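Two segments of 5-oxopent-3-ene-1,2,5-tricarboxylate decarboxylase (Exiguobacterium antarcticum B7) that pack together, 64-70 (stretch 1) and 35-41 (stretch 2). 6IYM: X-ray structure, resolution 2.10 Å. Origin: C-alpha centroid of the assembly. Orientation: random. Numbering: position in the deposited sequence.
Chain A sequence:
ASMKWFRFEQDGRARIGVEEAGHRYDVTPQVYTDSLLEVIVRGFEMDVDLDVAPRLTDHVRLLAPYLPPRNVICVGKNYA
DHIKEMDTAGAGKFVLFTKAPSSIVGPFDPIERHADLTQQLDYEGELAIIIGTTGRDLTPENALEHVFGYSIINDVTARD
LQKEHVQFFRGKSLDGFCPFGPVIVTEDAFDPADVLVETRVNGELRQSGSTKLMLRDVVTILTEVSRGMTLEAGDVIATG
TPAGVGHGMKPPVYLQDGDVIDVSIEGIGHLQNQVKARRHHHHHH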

# COMPACT_ATOMS: atom_id res chain seq x y z
N ALA A 64 0.48 5.26 18.06
CA ALA A 64 1.00 5.57 16.71
C ALA A 64 0.35 6.88 16.26
O ALA A 64 -0.80 7.14 16.60
CB ALA A 64 0.69 4.43 15.78
N PRO A 65 1.05 7.81 15.58
CA PRO A 65 0.40 9.05 15.14
C PRO A 65 -0.96 8.84 14.46
O PRO A 65 -1.88 9.51 14.83
CB PRO A 65 1.51 9.63 14.24
CG PRO A 65 2.76 9.27 15.00
CD PRO A 65 2.50 7.82 15.36
N TYR A 66 -1.07 7.90 13.53
CA TYR A 66 -2.37 7.47 12.93
C TYR A 66 -2.13 6.16 12.18
O TYR A 66 -0.96 5.73 12.13
CB TYR A 66 -2.92 8.54 11.99
CG TYR A 66 -1.92 8.99 10.95
CD1 TYR A 66 -1.73 8.29 9.78
CD2 TYR A 66 -1.12 10.09 11.18
CE1 TYR A 66 -0.82 8.71 8.83
CE2 TYR A 66 -0.20 10.52 10.25
CZ TYR A 66 -0.05 9.83 9.07
OH TYR A 66 0.87 10.28 8.17
N LEU A 67 -3.20 5.55 11.69
CA LEU A 67 -3.16 4.40 10.75
C LEU A 67 -3.04 4.99 9.35
O LEU A 67 -3.94 5.69 8.89
CB LEU A 67 -4.42 3.55 10.93
CG LEU A 67 -4.46 2.26 10.09
CD1 LEU A 67 -3.49 1.23 10.63
CD2 LEU A 67 -5.87 1.69 10.05
N PRO A 68 -1.91 4.79 8.65
CA PRO A 68 -1.70 5.45 7.37
C PRO A 68 -2.82 4.99 6.44
O PRO A 68 -3.18 3.81 6.43
CB PRO A 68 -0.31 5.02 6.90
CG PRO A 68 0.31 4.28 8.07
CD PRO A 68 -0.82 3.87 8.98
N PRO A 69 -3.43 5.90 5.66
CA PRO A 69 -4.55 5.53 4.79
C PRO A 69 -4.12 4.62 3.63
O PRO A 69 -4.96 3.99 3.02
CB PRO A 69 -5.02 6.91 4.29
CG PRO A 69 -3.75 7.74 4.27
CD PRO A 69 -3.05 7.32 5.54
N ARG A 70 -2.81 4.55 3.35
CA ARG A 70 -2.27 3.61 2.34
C ARG A 70 -0.89 3.11 2.78
O ARG A 70 -0.39 3.59 3.81
CB ARG A 70 -2.38 4.28 0.96
CG ARG A 70 -1.29 5.28 0.62
CD ARG A 70 -1.77 6.05 -0.60
NE ARG A 70 -0.76 6.93 -1.18
CZ ARG A 70 -0.60 7.17 -2.48
NH1 ARG A 70 -1.37 6.59 -3.39
NH2 ARG A 70 0.35 8.00 -2.87
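Stretch 2 35-41: SLLEVIV

Stretch 2 opens with Ser35 and then runs as a helix from Leu36 through Val41, whereas stretch 1 is an irregular segment rich in proline. With Pro65, Pro68 and Pro69 among its seven residues, stretch 1 has three positions without a backbone N-H to donate, which suits a non-repetitive path, extended at Tyr66, Leu67 and Pro68 but turning at Pro65 and Pro69. The two backbones come nearest where Tyr66 meets Leu37, their CA atoms 5.9 Å apart. The two segments run in roughly the same direction, but from there the paths diverge: the helix carries Val41 away, and Arg70 lies out of reach of it.

The hydrogen bonds made within the two segments all belong to stretch 2. Ser35 occupies the N-cap position, and its OG accepts from Glu38 N at 3.1 Å; a short hydroxyl side chain is well suited to satisfy an amide that the first turn leaves without a backbone partner. Backbone bonds then follow the i to i+4 pattern: Val39 N to Ser35 O at 3.3 Å, Ile40 N to Leu36 O at 3.2 Å and Val41 N to Leu37 O at 2.9 Å. No hydrogen bond joins the two stretches, so their association rests on shape and on the burial of surface, 267 Å² in all.

The central apolar contacts gather around Tyr66, whose CA-to-CB bond points toward the helix. Its CB lies 3.8 Å from Leu37 CB, and its chi1 in the p well helps place the ring so that Leu37 CD1 sits over one face. Ile40, one turn beyond Leu36, brings CD1 to 3.6 Å from Tyr66 CE2, approaching the ring obliquely. Tyrosine suits this place because its broad ring can pack against two aliphatic side chains while its OH is hydrogen-bonded elsewhere in the structure.

Flanking contacts involve the prolines, whose compact rings offer apolar surface with little conformational freedom to lose. Pro65 CB is 4.1 Å from Leu36 CD2, while the carbonyl Pro65 O lies closer to that residue, 3.5 Å from Leu36 CB, a van der Waals approach. Farther along, both methyl carbons of Leu37 come near Pro69 CD, CD1 at 4.3 Å and CD2 at 4.2 Å, and Leu37 CD2 is also 4.1 Å from Leu67 O. Leu37 thus reaches from Tyr66 to Pro69. Leu67 adds little through its own side chain, whose end leads away from the helix, and Pro68 points away altogether.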

# COMPACT_ATOMS: atom_id res chain seq x y z
N SER A 35 -8.74 12.34 15.62
CA SER A 35 -7.91 11.77 14.52
C SER A 35 -6.86 12.78 14.09
O SER A 35 -7.21 13.86 13.58
CB SER A 35 -8.70 11.30 13.35
OG SER A 35 -7.82 10.99 12.28
N LEU A 36 -5.59 12.44 14.35
CA LEU A 36 -4.44 13.28 13.95
C LEU A 36 -4.30 13.24 12.43
O LEU A 36 -3.78 14.22 11.89
CB LEU A 36 -3.19 12.79 14.68
CG LEU A 36 -1.93 13.59 14.43
CD1 LEU A 36 -2.13 15.04 14.85
CD2 LEU A 36 -0.75 12.98 15.17
N LEU A 37 -4.76 12.17 11.76
CA LEU A 37 -4.79 12.10 10.28
C LEU A 37 -5.74 13.16 9.74
O LEU A 37 -5.40 13.81 8.73
CB LEU A 37 -5.24 10.71 9.82
CG LEU A 37 -5.47 10.59 8.32
CD1 LEU A 37 -4.21 10.92 7.54
CD2 LEU A 37 -5.97 9.19 7.98
N GLU A 38 -6.88 13.30 10.41
CA GLU A 38 -7.93 14.29 10.08
C GLU A 38 -7.34 15.68 10.16
O GLU A 38 -7.64 16.49 9.28
CB GLU A 38 -9.11 14.16 11.04
CG GLU A 38 -10.44 13.95 10.35
CD GLU A 38 -11.55 13.59 11.32
OE1 GLU A 38 -11.92 12.39 11.39
OE2 GLU A 38 -12.01 14.49 12.04
N VAL A 39 -6.53 15.96 11.19
CA VAL A 39 -5.86 17.28 11.42
C VAL A 39 -4.94 17.58 10.24
O VAL A 39 -4.94 18.72 9.76
CB VAL A 39 -5.10 17.31 12.75
CG1 VAL A 39 -4.26 18.56 12.91
CG2 VAL A 39 -6.04 17.16 13.94
N ILE A 40 -4.21 16.57 9.76
CA ILE A 40 -3.24 16.71 8.63
C ILE A 40 -4.00 16.92 7.31
O ILE A 40 -3.67 17.91 6.63
CB ILE A 40 -2.30 15.50 8.59
CG1 ILE A 40 -1.47 15.43 9.88
CG2 ILE A 40 -1.42 15.56 7.35
CD1 ILE A 40 -1.00 14.04 10.25
N VAL A 41 -4.96 16.04 6.97
CA VAL A 41 -5.73 16.03 5.69
C VAL A 41 -6.44 17.39 5.49
O VAL A 41 -6.32 17.96 4.39
CB VAL A 41 -6.72 14.84 5.63
CG1 VAL A 41 -7.74 14.97 4.50
CG2 VAL A 41 -6.02 13.50 5.51